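Long-range contacts in WGR domain-containing protein (Bacteroides fragilis, PDB 2RA8), which is of unknown function but combines a WGR domain, a module that probably binds nucleic acid as in its relatives, with leucine-rich repeats: residues V6-K11 / K77-K82; I18-T23 / E48-A53; Q161-P166 / N184-K189; Q280-D285 / H308-N313. All blocks are in the same frame, centred on the assembly; numbering follows the deposited sequence.

Contact 1: residues V6-K11 / K77-K82; sequences VFQDFK and KVEAKK
Glu-79 turns CG into the position between its backbone N and carbonyl carbon (chi1 65°), while Gln-8 sets its own CG anti to the carbonyl carbon (chi1 -74°). Both chains run out extended from there and cross at roughly a right angle, which brings the end of the Gln-8 side chain beside CG and the carboxylate of Glu-79, the two flat groups 20° from parallel. Next to them, Ala-80 points its methyl at the turn after strand 3-8: CB lies 3.5 Å from Asp-9 O and 3.7 Å from Phe-10 O. The turn is shaped by Asp-9, whose OD1 takes Lys-11 N at 2.9 Å from above the carboxylate plane, an Asx turn, and also accepts from Ser-12 N. Water 1 spans the two backbones, donating to Phe-10 O at 2.9 Å and to Lys-81 O at the same distance. Phe-10 directs its CB away from 77-82, and its side chain rests on Gln-111 and Thr-113 of strand 111-114. Methyl, water and crossed polar chains thus join two sheets without strand pairing, an interdomain junction where the antiparallel WGR sheet meets the first strand of the parallel, leucine-rich-repeat sheet.

Contact 2: residues I18-T23 / E48-A53; sequences IDVRGT and EAEKAA
Ala-49 is the first residue of the helical segment to meet the strand, its methyl turned toward the point where strand 13-21 gives way to a loop. CB sits 3.7 Å from Thr-23 O and 4.0 Å from Val-20 CG1, touching both backbone and side chain. Glu-50 follows, exposed but with its end reaching back to the strand. Its chain bends at chi2 (-76°), placing CD near Val-20, and the carboxylate lies against the isopropyl group with OE1 3.6 Å from Val-20 CG2. This is van der Waals cover of an apolar group by a polar one. One turn on from Ala-49, Ala-53 presents its methyl to two branched side chains at once: CB is 3.5 Å from Val-20 CG2 and 3.6 Å from Ile-18 CD1. With Ala-53 N bonded to Ala-49 O, the two methyls fall on the same face of the helix. The axes of the two short segments come within 9.0 Å and run nearly antiparallel, at 172°. Helix 46-62 lies against the WGR sheet: Leu-56 and Ile-57 extend the packing around Ile-18, Val-25 of strand 24-31 backs Ile-18 and Ala-49, and Phe-43 packs on Ala-49 and Ala-52.

Contact 3: residues Q161-P166 / N184-K189; sequences QVDLSP and NLSIGK
Residues 161-165 and 184-188 run side by side in the same direction, only 10° apart, and come together at a single bridge that pairs Asp-163 with Ser-186, their CA atoms 4.5 Å apart. The bond across is Leu-164 N to Ser-186 O, 2.8 Å and fairly straight at 160°, with the donor tilted out of the carbonyl plane. Further along, Ser-165 meets the bare backbone of Gly-188: OG of the serine is 3.9 Å from CA of the glycine, and its CB is 3.6 Å from Ile-187 O. Two strands of the parallel sheet, 143-146 and 176-180, precede these segments, and the close alignment of 161-165 with 184-188, away from that sheet, is consistent with stacked leucine-rich-repeat coils. Inside the coil, the side chains of Gln-161 and Leu-185 lie alongside each other, pointing the same way, with their CB atoms 3.8 Å apart. Leu-164 CD1 touches Leu-185 CD1 at 3.9 Å, one leucine slanting across the other. The amide of the buried Gln-161 is satisfied beyond the pair, NE2 giving to Gly-181 O. On the outer side, Asp-163 holds CG anti to its backbone N (chi1 172°) and uses OD1 to take Ser-165 N at 3.1 Å from well above the carboxylate plane, a capping bond at the start of helix 165-169. That same OD1 packs on Ser-186 CB. Asp-212 of helix 207-215 accepts from both Ser-186 OG and Ile-187 N, while Ser-165 OG is hydrogen-bonded to Lys-190 NZ.

Contact 4: residues Q280-D285 / H308-N313; sequences QLETMD and HLKFIN
Glu-282 O meets two donors of the neighbouring segment together, Lys-310 N at 2.7 Å on a lone pair and Phe-311 N at 3.1 Å. From this fork the strands run on in parallel register: Met-284 N gives to Phe-311 O and Met-284 O takes Asn-313 N, both at 3.0 Å and nearly along the C=O axis. CA-H...O contacts from Thr-283 CA to Phe-311 O and from Ile-312 CA to Met-284 O fill in between. On the face of Thr-283, Asp-285, Phe-311 and Asn-313, ND2 of Asn-313 reaches Asp-285 OD1 at 3.2 Å from above the carboxylate plane, the planes turned 54° apart, and Thr-283 CG2 approaches Phe-311 CD2 obliquely. Such pairing of short parallel strands, one repeat against the next, builds the sheet of a leucine-rich-repeat domain. On the other face Met-284, a selenomethionine, brings CE near Ile-312 CG2, and its CB lies 3.6 Å from Leu-309 CD1. Separately, Leu-309 CD2 packs on Leu-281 O, a carbonyl that also lies at the edge of the His-308 ring, 3.2 Å from CE1. Lys-310 bends at chi3 (63°), which turns CE back alongside Glu-282, and a further bend at chi4 sets NZ 3.6 Å from Glu-282 OE1, a long salt bridge. Asp-285 OD1 also accepts from Ser-287 OG and its OD2 from Trp-256 NE1, fixing the carboxylate that Asn-313 meets, while Phe-272 of helix 265-274 packs on Leu-281 and Met-284.

Overall arrangement
Contact 2 lies within the WGR domain and is nested in the chain closed by contact 1; they share its sheet through neighbouring strands 13-21 and 3-8. Contact 1, a surface contact, ties that sheet to strand 80-83, the edge of the parallel sheet that also holds contact 4, about 27 Å away between centres on the opposite side of the chain's centre. Contact 4 pairs strands near the far end of that sheet, whereas contact 3 joins loop segments away from it; contacts 2, 3 and 4 are all partly buried. Contact 2 is mainly apolar helix-on-sheet packing, contact 1 is small, largely polar and water-bridged, contact 3 has one backbone bond across, and contact 4, the most extensive, has regular strand pairing.

Contact 1: residues V6-K11 / K77-K82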
loop_
_atom_site.group_PDB
_atom_site.type_symbol
_atom_site.label_atom_id
_atom_site.label_comp_id
_atom_site.label_asym_id
_atom_site.label_seq_id
_atom_site.Cartn_x
_atom_site.Cartn_y
_atom_site.Cartn_z
ATOM N N VAL A 6 -14.725 6.446 -17.190
ATOM C CA VAL A 6 -13.727 5.405 -17.407
ATOM C C VAL A 6 -12.319 5.794 -16.975
ATOM O O VAL A 6 -11.880 6.920 -17.204
ATOM C CB VAL A 6 -13.688 5.018 -18.911
ATOM C CG1 VAL A 6 -12.574 4.017 -19.169
ATOM C CG2 VAL A 6 -15.027 4.441 -19.326
ATOM N N PHE A 7 -11.609 4.856 -16.351
ATOM C CA PHE A 7 -10.232 5.090 -15.914
ATOM C C PHE A 7 -9.344 3.996 -16.461
ATOM O O PHE A 7 -9.611 2.811 -16.241
ATOM C CB PHE A 7 -10.116 5.087 -14.382
ATOM C CG PHE A 7 -8.738 5.441 -13.885
ATOM C CD1 PHE A 7 -8.323 6.767 -13.844
ATOM C CD2 PHE A 7 -7.845 4.449 -13.498
ATOM C CE1 PHE A 7 -7.036 7.098 -13.428
ATOM C CE2 PHE A 7 -6.556 4.774 -13.081
ATOM C CZ PHE A 7 -6.156 6.100 -13.047
ATOM N N GLN A 8 -8.273 4.382 -17.154
ATOM C CA GLN A 8 -7.339 3.420 -17.748
ATOM C C GLN A 8 -5.868 3.765 -17.646
ATOM O O GLN A 8 -5.439 4.832 -18.087
ATOM C CB GLN A 8 -7.633 3.240 -19.240
ATOM C CG GLN A 8 -8.865 2.432 -19.606
ATOM C CD GLN A 8 -9.093 2.431 -21.101
ATOM O OE1 GLN A 8 -9.323 3.484 -21.698
ATOM N NE2 GLN A 8 -9.017 1.256 -21.721
ATOM N N ASP A 9 -5.087 2.867 -17.056
ATOM C CA ASP A 9 -3.640 3.037 -16.987
ATOM C C ASP A 9 -3.035 1.651 -17.033
ATOM O O ASP A 9 -3.743 0.691 -17.357
ATOM C CB ASP A 9 -3.196 3.858 -15.746
ATOM C CG ASP A 9 -3.424 3.148 -14.424
ATOM O OD1 ASP A 9 -3.909 2.003 -14.405
ATOM O OD2 ASP A 9 -3.106 3.763 -13.389
ATOM N N PHE A 10 -1.744 1.514 -16.743
ATOM C CA PHE A 10 -1.110 0.198 -16.789
ATOM C C PHE A 10 -1.801 -0.847 -15.917
ATOM O O PHE A 10 -1.824 -2.032 -16.260
ATOM C CB PHE A 10 0.376 0.285 -16.354
ATOM C CG PHE A 10 1.306 0.868 -17.394
ATOM C CD1 PHE A 10 1.501 0.229 -18.615
ATOM C CD2 PHE A 10 2.026 2.033 -17.124
ATOM C CE1 PHE A 10 2.407 0.737 -19.556
ATOM C CE2 PHE A 10 2.929 2.549 -18.052
ATOM C CZ PHE A 10 3.121 1.897 -19.272
ATOM N N LYS A 11 -2.376 -0.421 -14.795
ATOM C CA LYS A 11 -3.013 -1.359 -13.869
ATOM C C LYS A 11 -4.529 -1.394 -13.834
ATOM O O LYS A 11 -5.112 -2.455 -13.611
ATOM C CB LYS A 11 -2.481 -1.118 -12.464
ATOM N N LYS A 77 -12.902 -2.620 -24.090
ATOM C CA LYS A 77 -12.310 -3.821 -23.510
ATOM C C LYS A 77 -11.035 -3.481 -22.797
ATOM O O LYS A 77 -10.457 -2.415 -23.025
ATOM C CB LYS A 77 -11.999 -4.845 -24.611
ATOM C CG LYS A 77 -13.201 -5.250 -25.463
ATOM C CD LYS A 77 -14.165 -6.146 -24.700
ATOM C CE LYS A 77 -15.464 -6.306 -25.471
ATOM N NZ LYS A 77 -15.205 -6.696 -26.887
ATOM N N VAL A 78 -10.595 -4.381 -21.916
ATOM C CA VAL A 78 -9.344 -4.190 -21.182
ATOM C C VAL A 78 -8.242 -4.081 -22.213
ATOM O O VAL A 78 -8.138 -4.925 -23.102
ATOM C CB VAL A 78 -9.033 -5.397 -20.258
ATOM C CG1 VAL A 78 -7.678 -5.217 -19.598
ATOM C CG2 VAL A 78 -10.112 -5.532 -19.187
ATOM N N GLU A 79 -7.421 -3.041 -22.130
ATOM C CA GLU A 79 -6.340 -2.902 -23.096
ATOM C C GLU A 79 -4.980 -2.789 -22.456
ATOM O O GLU A 79 -4.029 -2.317 -23.081
ATOM C CB GLU A 79 -6.590 -1.698 -24.025
ATOM C CG GLU A 79 -6.581 -0.369 -23.331
ATOM C CD GLU A 79 -6.761 0.788 -24.292
ATOM O OE1 GLU A 79 -6.440 1.929 -23.897
ATOM O OE2 GLU A 79 -7.227 0.560 -25.432
ATOM N N ALA A 80 -4.882 -3.241 -21.205
ATOM C CA ALA A 80 -3.627 -3.232 -20.467
ATOM C C ALA A 80 -3.539 -4.518 -19.711
ATOM O O ALA A 80 -4.549 -5.025 -19.218
ATOM C CB ALA A 80 -3.573 -2.046 -19.489
ATOM N N LYS A 81 -2.342 -5.073 -19.610
ATOM C CA LYS A 81 -2.208 -6.307 -18.876
ATOM C C LYS A 81 -0.824 -6.495 -18.340
ATOM O O LYS A 81 0.146 -5.956 -18.873
ATOM C CB LYS A 81 -2.601 -7.491 -19.773
ATOM C CG LYS A 81 -2.962 -8.757 -19.002
ATOM C CD LYS A 81 -3.479 -9.840 -19.937
ATOM C CE LYS A 81 -3.916 -11.076 -19.168
ATOM N NZ LYS A 81 -4.402 -12.164 -20.070
ATOM N N LYS A 82 -0.736 -7.256 -17.257
ATOM C CA LYS A 82 0.531 -7.557 -16.612
ATOM C C LYS A 82 0.818 -9.034 -16.743
ATOM O O LYS A 82 -0.040 -9.866 -16.457
ATOM C CB LYS A 82 0.466 -7.188 -15.128
ATOM C CG LYS A 82 1.720 -7.534 -14.343
ATOM C CD LYS A 82 1.594 -7.062 -12.907
ATOM C CE LYS A 82 2.834 -7.398 -12.086
ATOM N NZ LYS A 82 2.726 -6.765 -10.751
HETATM O O HOH W 1 -0.056 -3.132 -18.256
#

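Contact 2: residues I18-T23 / E48-A53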
loop_
_atom_site.group_PDB
_atom_site.type_symbol
_atom_site.label_atom_id
_atom_site.label_comp_id
_atom_site.label_asym_id
_atom_site.label_seq_id
_atom_site.Cartn_x
_atom_site.Cartn_y
_atom_site.Cartn_z
ATOM N N ILE A 18 -22.885 6.628 -12.583
ATOM C CA ILE A 18 -23.765 7.105 -11.530
ATOM C C ILE A 18 -25.052 7.630 -12.093
ATOM O O ILE A 18 -25.087 8.234 -13.170
ATOM C CB ILE A 18 -23.060 8.192 -10.661
ATOM C CG1 ILE A 18 -23.933 8.542 -9.456
ATOM C CG2 ILE A 18 -22.755 9.429 -11.508
ATOM C CD1 ILE A 18 -23.220 9.386 -8.398
ATOM N N ASP A 19 -26.135 7.387 -11.364
ATOM C CA ASP A 19 -27.461 7.816 -11.789
ATOM C C ASP A 19 -28.275 8.131 -10.576
ATOM O O ASP A 19 -28.191 7.412 -9.575
ATOM C CB ASP A 19 -28.136 6.691 -12.588
ATOM C CG ASP A 19 -29.386 7.152 -13.328
ATOM O OD1 ASP A 19 -29.490 8.350 -13.664
ATOM O OD2 ASP A 19 -30.262 6.301 -13.589
ATOM N N VAL A 20 -29.040 9.219 -10.626
ATOM C CA VAL A 20 -29.887 9.570 -9.496
ATOM C C VAL A 20 -31.327 9.396 -9.881
ATOM O O VAL A 20 -31.797 9.998 -10.848
ATOM C CB VAL A 20 -29.692 11.036 -9.025
ATOM C CG1 VAL A 20 -30.676 11.343 -7.890
ATOM C CG2 VAL A 20 -28.269 11.257 -8.539
ATOM N N ARG A 21 -32.034 8.552 -9.140
ATOM C CA ARG A 21 -33.450 8.325 -9.394
ATOM C C ARG A 21 -34.202 8.526 -8.107
ATOM O O ARG A 21 -34.136 7.698 -7.196
ATOM C CB ARG A 21 -33.685 6.917 -9.946
ATOM C CG ARG A 21 -33.270 6.773 -11.401
ATOM C CD ARG A 21 -33.587 5.393 -11.945
ATOM N NE ARG A 21 -33.194 5.269 -13.346
ATOM C CZ ARG A 21 -33.400 4.189 -14.093
ATOM N NH1 ARG A 21 -34.000 3.124 -13.577
ATOM N NH2 ARG A 21 -33.006 4.174 -15.361
ATOM N N GLY A 22 -34.901 9.655 -8.021
ATOM C CA GLY A 22 -35.651 9.970 -6.826
ATOM C C GLY A 22 -34.689 10.382 -5.733
ATOM O O GLY A 22 -33.949 11.353 -5.883
ATOM N N THR A 23 -34.699 9.638 -4.633
ATOM C CA THR A 23 -33.822 9.910 -3.502
ATOM C C THR A 23 -32.686 8.905 -3.476
ATOM O O THR A 23 -31.859 8.905 -2.565
ATOM C CB THR A 23 -34.598 9.812 -2.171
ATOM O OG1 THR A 23 -35.337 8.583 -2.149
ATOM C CG2 THR A 23 -35.559 10.987 -2.016
ATOM N N GLU A 48 -30.573 16.125 -1.414
ATOM C CA GLU A 48 -29.412 15.516 -0.791
ATOM C C GLU A 48 -28.798 14.480 -1.708
ATOM O O GLU A 48 -27.586 14.312 -1.739
ATOM C CB GLU A 48 -29.812 14.861 0.533
ATOM C CG GLU A 48 -30.264 15.847 1.604
ATOM C CD GLU A 48 -29.191 16.867 1.942
ATOM O OE1 GLU A 48 -28.000 16.489 1.962
ATOM O OE2 GLU A 48 -29.537 18.041 2.198
ATOM N N ALA A 49 -29.642 13.782 -2.458
ATOM C CA ALA A 49 -29.171 12.757 -3.376
ATOM C C ALA A 49 -28.319 13.391 -4.467
ATOM O O ALA A 49 -27.202 12.941 -4.748
ATOM C CB ALA A 49 -30.367 12.024 -3.979
ATOM N N GLU A 50 -28.834 14.456 -5.072
ATOM C CA GLU A 50 -28.105 15.151 -6.133
ATOM C C GLU A 50 -26.815 15.747 -5.621
ATOM O O GLU A 50 -25.793 15.737 -6.310
ATOM C CB GLU A 50 -28.979 16.252 -6.728
ATOM C CG GLU A 50 -30.207 15.723 -7.447
ATOM C CD GLU A 50 -29.879 15.134 -8.806
ATOM O OE1 GLU A 50 -28.705 14.765 -9.036
ATOM O OE2 GLU A 50 -30.804 15.034 -9.643
ATOM N N LYS A 51 -26.852 16.266 -4.397
ATOM C CA LYS A 51 -25.670 16.868 -3.796
ATOM C C LYS A 51 -24.632 15.805 -3.555
ATOM O O LYS A 51 -23.434 16.036 -3.730
ATOM C CB LYS A 51 -26.037 17.556 -2.489
ATOM N N ALA A 52 -25.087 14.625 -3.148
ATOM C CA ALA A 52 -24.177 13.516 -2.891
ATOM C C ALA A 52 -23.553 13.045 -4.180
ATOM O O ALA A 52 -22.355 12.771 -4.232
ATOM C CB ALA A 52 -24.925 12.364 -2.223
ATOM N N ALA A 53 -24.371 12.952 -5.227
ATOM C CA ALA A 53 -23.906 12.493 -6.534
ATOM C C ALA A 53 -22.875 13.434 -7.089
ATOM O O ALA A 53 -21.902 13.011 -7.715
ATOM C CB ALA A 53 -25.083 12.364 -7.494
#

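Contact 3: residues Q161-P166 / N184-K189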
loop_
_atom_site.group_PDB
_atom_site.type_symbol
_atom_site.label_atom_id
_atom_site.label_comp_id
_atom_site.label_asym_id
_atom_site.label_seq_id
_atom_site.Cartn_x
_atom_site.Cartn_y
_atom_site.Cartn_z
ATOM N N GLN A 161 18.447 -6.055 -14.868
ATOM C CA GLN A 161 18.029 -5.646 -16.200
ATOM C C GLN A 161 19.049 -6.019 -17.252
ATOM O O GLN A 161 20.050 -6.670 -16.956
ATOM C CB GLN A 161 17.789 -4.131 -16.217
ATOM C CG GLN A 161 16.772 -3.659 -15.176
ATOM C CD GLN A 161 15.350 -4.076 -15.509
ATOM O OE1 GLN A 161 15.128 -5.112 -16.128
ATOM N NE2 GLN A 161 14.380 -3.272 -15.083
ATOM N N VAL A 162 18.792 -5.613 -18.491
ATOM C CA VAL A 162 19.692 -5.886 -19.605
ATOM C C VAL A 162 19.603 -4.689 -20.513
ATOM O O VAL A 162 18.933 -3.711 -20.186
ATOM C CB VAL A 162 19.253 -7.132 -20.406
ATOM C CG1 VAL A 162 19.362 -8.386 -19.543
ATOM C CG2 VAL A 162 17.830 -6.951 -20.895
ATOM N N ASP A 163 20.284 -4.733 -21.648
ATOM C CA ASP A 163 20.198 -3.623 -22.586
ATOM C C ASP A 163 18.813 -3.706 -23.194
ATOM O O ASP A 163 18.486 -4.680 -23.867
ATOM C CB ASP A 163 21.266 -3.769 -23.667
ATOM C CG ASP A 163 21.110 -2.762 -24.783
ATOM O OD1 ASP A 163 20.548 -1.673 -24.543
ATOM O OD2 ASP A 163 21.569 -3.057 -25.903
ATOM N N LEU A 164 17.972 -2.709 -22.942
ATOM C CA LEU A 164 16.620 -2.744 -23.499
ATOM C C LEU A 164 16.482 -1.970 -24.792
ATOM O O LEU A 164 15.383 -1.838 -25.322
ATOM C CB LEU A 164 15.596 -2.204 -22.486
ATOM C CG LEU A 164 15.361 -2.971 -21.171
ATOM C CD1 LEU A 164 14.197 -2.316 -20.407
ATOM C CD2 LEU A 164 15.037 -4.424 -21.462
ATOM N N SER A 165 17.581 -1.446 -25.321
ATOM C CA SER A 165 17.478 -0.691 -26.569
ATOM C C SER A 165 16.865 -1.519 -27.684
ATOM O O SER A 165 16.096 -1.001 -28.500
ATOM C CB SER A 165 18.843 -0.169 -27.007
ATOM O OG SER A 165 18.722 0.624 -28.182
ATOM N N PRO A 166 17.188 -2.821 -27.750
ATOM C CA PRO A 166 16.593 -3.622 -28.827
ATOM C C PRO A 166 15.106 -3.828 -28.657
ATOM O O PRO A 166 14.372 -3.976 -29.640
ATOM C CB PRO A 166 17.367 -4.935 -28.751
ATOM C CG PRO A 166 18.712 -4.496 -28.259
ATOM C CD PRO A 166 18.335 -3.530 -27.154
ATOM N N ASN A 184 22.529 -2.880 -14.457
ATOM C CA ASN A 184 22.904 -3.279 -15.817
ATOM C C ASN A 184 21.875 -2.881 -16.851
ATOM O O ASN A 184 21.717 -3.558 -17.869
ATOM C CB ASN A 184 23.106 -4.801 -15.888
ATOM C CG ASN A 184 24.278 -5.279 -15.047
ATOM O OD1 ASN A 184 24.203 -6.324 -14.394
ATOM N ND2 ASN A 184 25.373 -4.522 -15.069
ATOM N N LEU A 185 21.172 -1.782 -16.604
ATOM C CA LEU A 185 20.152 -1.318 -17.527
ATOM C C LEU A 185 20.711 -0.363 -18.549
ATOM O O LEU A 185 21.639 0.386 -18.269
ATOM C CB LEU A 185 19.018 -0.607 -16.761
ATOM C CG LEU A 185 18.025 0.213 -17.601
ATOM C CD1 LEU A 185 17.234 -0.718 -18.518
ATOM C CD2 LEU A 185 17.083 0.988 -16.701
ATOM N N SER A 186 20.145 -0.396 -19.748
ATOM C CA SER A 186 20.548 0.525 -20.806
ATOM C C SER A 186 19.372 0.659 -21.737
ATOM O O SER A 186 18.556 -0.254 -21.833
ATOM C CB SER A 186 21.762 -0.004 -21.574
ATOM O OG SER A 186 22.214 0.970 -22.501
ATOM N N ILE A 187 19.261 1.803 -22.407
ATOM C CA ILE A 187 18.167 2.037 -23.343
ATOM C C ILE A 187 18.722 2.576 -24.636
ATOM O O ILE A 187 17.977 2.961 -25.536
ATOM C CB ILE A 187 17.130 3.039 -22.787
ATOM C CG1 ILE A 187 17.800 4.378 -22.481
ATOM C CG2 ILE A 187 16.463 2.452 -21.548
ATOM C CD1 ILE A 187 16.822 5.471 -22.116
ATOM N N GLY A 188 20.051 2.610 -24.717
ATOM C CA GLY A 188 20.723 3.076 -25.912
ATOM C C GLY A 188 20.800 4.578 -26.085
ATOM O O GLY A 188 20.346 5.353 -25.233
ATOM N N LYS A 189 21.398 4.978 -27.203
ATOM C CA LYS A 189 21.554 6.376 -27.561
ATOM C C LYS A 189 21.079 6.485 -28.987
ATOM O O LYS A 189 21.872 6.449 -29.924
ATOM C CB LYS A 189 23.027 6.789 -27.452
ATOM C CG LYS A 189 23.594 6.589 -26.057
ATOM C CD LYS A 189 25.041 7.012 -25.938
ATOM C CE LYS A 189 25.595 6.610 -24.578
ATOM N NZ LYS A 189 27.010 7.041 -24.399
#

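Contact 4: residues Q280-D285 / H308-N313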
loop_
_atom_site.group_PDB
_atom_site.type_symbol
_atom_site.label_atom_id
_atom_site.label_comp_id
_atom_site.label_asym_id
_atom_site.label_seq_id
_atom_site.Cartn_x
_atom_site.Cartn_y
_atom_site.Cartn_z
ATOM N N GLN A 280 8.694 26.767 -19.533
ATOM C CA GLN A 280 7.721 25.972 -20.286
ATOM C C GLN A 280 7.028 24.874 -19.497
ATOM O O GLN A 280 5.984 24.367 -19.916
ATOM C CB GLN A 280 8.398 25.307 -21.486
ATOM C CG GLN A 280 9.284 24.131 -21.100
ATOM C CD GLN A 280 10.088 23.596 -22.266
ATOM O OE1 GLN A 280 10.833 24.337 -22.906
ATOM N NE2 GLN A 280 9.950 22.301 -22.542
ATOM N N LEU A 281 7.606 24.494 -18.361
ATOM C CA LEU A 281 7.047 23.420 -17.539
ATOM C C LEU A 281 5.729 23.703 -16.890
ATOM O O LEU A 281 5.408 24.839 -16.573
ATOM C CB LEU A 281 8.028 23.025 -16.434
ATOM C CG LEU A 281 9.380 22.437 -16.841
ATOM C CD1 LEU A 281 10.194 22.125 -15.590
ATOM C CD2 LEU A 281 9.158 21.178 -17.654
ATOM N N GLU A 282 4.955 22.646 -16.683
ATOM C CA GLU A 282 3.676 22.762 -16.007
ATOM C C GLU A 282 3.878 22.162 -14.642
ATOM O O GLU A 282 3.288 22.610 -13.659
ATOM C CB GLU A 282 2.584 21.958 -16.717
ATOM C CG GLU A 282 2.340 22.343 -18.158
ATOM C CD GLU A 282 1.109 21.669 -18.736
ATOM O OE1 GLU A 282 0.916 20.459 -18.494
ATOM O OE2 GLU A 282 0.335 22.351 -19.440
ATOM N N THR A 283 4.725 21.140 -14.572
ATOM C CA THR A 283 4.967 20.449 -13.307
ATOM C C THR A 283 6.420 20.316 -12.912
ATOM O O THR A 283 7.259 19.880 -13.698
ATOM C CB THR A 283 4.343 19.025 -13.341
ATOM O OG1 THR A 283 2.951 19.121 -13.676
ATOM C CG2 THR A 283 4.487 18.332 -11.973
HETATM N N MSE A 284 6.721 20.713 -11.679
HETATM C CA MSE A 284 8.063 20.600 -11.123
HETATM C C MSE A 284 7.914 19.473 -10.126
HETATM O O MSE A 284 7.156 19.575 -9.171
HETATM C CB MSE A 284 8.461 21.887 -10.404
HETATM C CG MSE A 284 9.830 21.840 -9.759
HETATM SE SE MSE A 284 10.201 23.441 -8.726
HETATM C CE MSE A 284 10.792 22.617 -7.093
ATOM N N ASP A 285 8.636 18.391 -10.355
ATOM C CA ASP A 285 8.549 17.200 -9.519
ATOM C C ASP A 285 9.804 17.050 -8.699
ATOM O O ASP A 285 10.866 16.751 -9.233
ATOM C CB ASP A 285 8.378 15.981 -10.429
ATOM C CG ASP A 285 7.857 14.749 -9.706
ATOM O OD1 ASP A 285 8.005 14.633 -8.465
ATOM O OD2 ASP A 285 7.309 13.877 -10.409
ATOM N N HIS A 308 3.949 30.243 -12.637
ATOM C CA HIS A 308 3.270 29.812 -13.853
ATOM C C HIS A 308 3.018 28.320 -13.843
ATOM O O HIS A 308 2.228 27.816 -14.637
ATOM C CB HIS A 308 4.127 30.156 -15.061
ATOM C CG HIS A 308 5.397 29.371 -15.130
ATOM N ND1 HIS A 308 5.452 28.097 -15.655
ATOM C CD2 HIS A 308 6.649 29.658 -14.705
ATOM C CE1 HIS A 308 6.684 27.634 -15.550
ATOM N NE2 HIS A 308 7.430 28.561 -14.975
ATOM N N LEU A 309 3.699 27.607 -12.954
ATOM C CA LEU A 309 3.537 26.159 -12.859
ATOM C C LEU A 309 2.136 25.812 -12.444
ATOM O O LEU A 309 1.455 26.608 -11.797
ATOM C CB LEU A 309 4.524 25.565 -11.841
ATOM C CG LEU A 309 6.018 25.646 -12.174
ATOM C CD1 LEU A 309 6.839 25.077 -11.024
ATOM C CD2 LEU A 309 6.298 24.867 -13.454
ATOM N N LYS A 310 1.690 24.622 -12.832
ATOM C CA LYS A 310 0.355 24.159 -12.476
ATOM C C LYS A 310 0.418 23.236 -11.286
ATOM O O LYS A 310 -0.577 23.036 -10.590
ATOM C CB LYS A 310 -0.282 23.419 -13.659
ATOM C CG LYS A 310 -0.747 24.344 -14.777
ATOM C CD LYS A 310 -0.741 23.683 -16.161
ATOM C CE LYS A 310 -1.694 22.499 -16.277
ATOM N NZ LYS A 310 -1.150 21.256 -15.662
ATOM N N PHE A 311 1.600 22.684 -11.022
ATOM C CA PHE A 311 1.747 21.743 -9.920
ATOM C C PHE A 311 3.181 21.545 -9.507
ATOM O O PHE A 311 4.084 21.426 -10.343
ATOM C CB PHE A 311 1.122 20.388 -10.338
ATOM C CG PHE A 311 1.224 19.290 -9.301
ATOM C CD1 PHE A 311 0.900 19.520 -7.968
ATOM C CD2 PHE A 311 1.581 18.000 -9.685
ATOM C CE1 PHE A 311 0.925 18.474 -7.035
ATOM C CE2 PHE A 311 1.607 16.956 -8.761
ATOM C CZ PHE A 311 1.278 17.195 -7.439
ATOM N N ILE A 312 3.403 21.542 -8.199
ATOM C CA ILE A 312 4.729 21.304 -7.660
ATOM C C ILE A 312 4.549 20.140 -6.727
ATOM O O ILE A 312 3.903 20.266 -5.685
ATOM C CB ILE A 312 5.269 22.515 -6.883
ATOM C CG1 ILE A 312 5.366 23.736 -7.812
ATOM C CG2 ILE A 312 6.643 22.183 -6.313
ATOM C CD1 ILE A 312 5.954 24.983 -7.134
ATOM N N ASN A 313 5.088 18.989 -7.119
ATOM C CA ASN A 313 4.978 17.774 -6.329
ATOM C C ASN A 313 6.107 17.631 -5.341
ATOM O O ASN A 313 7.267 17.492 -5.723
ATOM C CB ASN A 313 4.937 16.543 -7.251
ATOM C CG ASN A 313 4.676 15.254 -6.493
ATOM O OD1 ASN A 313 4.002 15.254 -5.463
ATOM N ND2 ASN A 313 5.194 14.142 -7.010
#